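Local coordinates for discoidin-2 (Dictyostelium discoideum, PDB 2VM9), which binds galactose and N-acetylgalactosamine as a trimeric lectin and may take part in forming the spore coat, at residues 6-10 / 11-15. Sequence-based numbering, arbitrary orientation. Where two conformers were deposited one is given.
Sequences GSVSC and LANAL
Asn13, in the turn after strand 8-9 of the discoidin (F5/8 type C) beta-sandwich, bonds back to Ser9 O at the strand's end, a compact example of how a chain leaving a sheet satisfies successive carbonyls, here those of Ser9 and Cys10, within a few residues. Ser9 O accepts twice from the same residue: from Asn13 N at 3.2 Å, and from Asn13 ND2 at 2.9 Å in a nearly straight bond (169°). The two donors arrive from opposite faces of the Ser9 carbonyl plane, and the acceptor lies almost in the plane of the Asn13 amide. One residue after Ser9, Cys10 O accepts from Leu15 N at 3.0 Å (168°); Asn13 N, mainly bonded to Ser9 O, also makes a weak bond to Cys10 O. With CG anti to its own carbonyl carbon (chi1 -81°), the Asn13 side chain turns back toward the strand. A water accepts from Ser9 N and, weakly, from Asn13 ND2. With Ser9 O on ND2 and Asn99 of a second subunit on OD1, the rotation of the amide is held at both ends, and one group joins the turn to the trimer interface. Leu11 to Ala14 form a type I turn closed by Ala14 N to Leu11 O (3.0 Å). The backbone amides of Leu11 and Ala12 both donate to the carboxylate of Glu150 on neighbouring strand 146-153. Beside the turn, the Val8 and Leu15 side chains cross at about a right angle, Val8 CG1 lying 3.5 Å from Leu15 CD1.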
loop_
_atom_site.group_PDB
_atom_site.type_symbol
_atom_site.label_atom_id
_atom_site.label_comp_id
_atom_site.label_asym_id
_atom_site.label_seq_id
_atom_site.Cartn_x
_atom_site.Cartn_y
_atom_site.Cartn_z
ATOM N N GLY A 6 4.866 -21.101 -5.116
ATOM C CA GLY A 6 3.847 -20.028 -5.337
ATOM C C GLY A 6 3.271 -19.416 -4.068
ATOM O O GLY A 6 2.104 -18.998 -4.034
ATOM N N SER A 7 4.042 -19.415 -2.994
ATOM C CA SER A 7 3.722 -18.529 -1.883
ATOM C C SER A 7 4.941 -17.632 -1.776
ATOM O O SER A 7 5.984 -17.922 -2.368
ATOM C CB SER A 7 3.431 -19.311 -0.594
ATOM O OG SER A 7 4.571 -20.033 -0.179
ATOM N N VAL A 8 4.818 -16.538 -1.041
ATOM C CA VAL A 8 5.931 -15.602 -0.871
ATOM C C VAL A 8 6.596 -15.874 0.481
ATOM O O VAL A 8 5.904 -15.935 1.486
ATOM C CB VAL A 8 5.382 -14.154 -0.876
ATOM C CG1 VAL A 8 6.443 -13.125 -0.419
ATOM C CG2 VAL A 8 4.802 -13.812 -2.265
ATOM N N SER A 9 7.924 -16.000 0.488
ATOM C CA SER A 9 8.724 -16.096 1.707
ATOM C C SER A 9 8.950 -14.660 2.190
ATOM O O SER A 9 9.778 -13.947 1.630
ATOM C CB SER A 9 10.075 -16.777 1.398
ATOM O OG SER A 9 9.860 -18.104 0.918
ATOM N N CYS A 10 8.188 -14.237 3.192
ATOM C CA CYS A 10 8.146 -12.826 3.574
ATOM C C CYS A 10 9.483 -12.294 4.081
ATOM O O CYS A 10 9.915 -11.237 3.647
ATOM C CB CYS A 10 7.068 -12.571 4.608
ATOM S SG CYS A 10 5.428 -12.841 3.931
ATOM N N LEU A 11 10.117 -13.005 5.019
ATOM C CA LEU A 11 11.383 -12.525 5.579
ATOM C C LEU A 11 12.495 -12.575 4.529
ATOM O O LEU A 11 13.308 -11.655 4.454
ATOM C CB LEU A 11 11.788 -13.344 6.805
ATOM C CG LEU A 11 10.844 -13.412 8.008
ATOM C CD1 LEU A 11 11.694 -13.889 9.218
ATOM C CD2 LEU A 11 10.030 -12.171 8.313
ATOM N N ALA A 12 12.500 -13.616 3.690
ATOM C CA ALA A 12 13.550 -13.760 2.671
ATOM C C ALA A 12 13.511 -12.555 1.738
ATOM O O ALA A 12 14.545 -12.081 1.292
ATOM C CB ALA A 12 13.407 -15.063 1.869
ATOM N N ASN A 13 12.302 -12.067 1.476
ATOM C CA ASN A 13 12.107 -10.950 0.563
ATOM C C ASN A 13 12.116 -9.589 1.251
ATOM O O ASN A 13 11.868 -8.559 0.602
ATOM C CB ASN A 13 10.783 -11.146 -0.161
ATOM C CG ASN A 13 10.910 -12.094 -1.321
ATOM O OD1 ASN A 13 11.221 -11.672 -2.444
ATOM N ND2 ASN A 13 10.681 -13.396 -1.071
ATOM N N ALA A 14 12.415 -9.583 2.552
ATOM C CA ALA A 14 12.490 -8.351 3.347
ATOM C C ALA A 14 11.161 -7.561 3.311
ATOM O O ALA A 14 11.136 -6.349 3.139
ATOM C CB ALA A 14 13.705 -7.471 2.905
ATOM N N LEU A 15 10.047 -8.275 3.433
ATOM C CA LEU A 15 8.729 -7.641 3.335
ATOM C C LEU A 15 8.137 -7.224 4.683
ATOM O O LEU A 15 7.139 -6.486 4.719
ATOM C CB LEU A 15 7.740 -8.547 2.596
ATOM C CG LEU A 15 8.080 -8.817 1.118
ATOM C CD1 LEU A 15 7.104 -9.800 0.500
ATOM C CD2 LEU A 15 8.117 -7.495 0.306
HETATM O O HOH W 1 9.212 -16.154 -2.201
#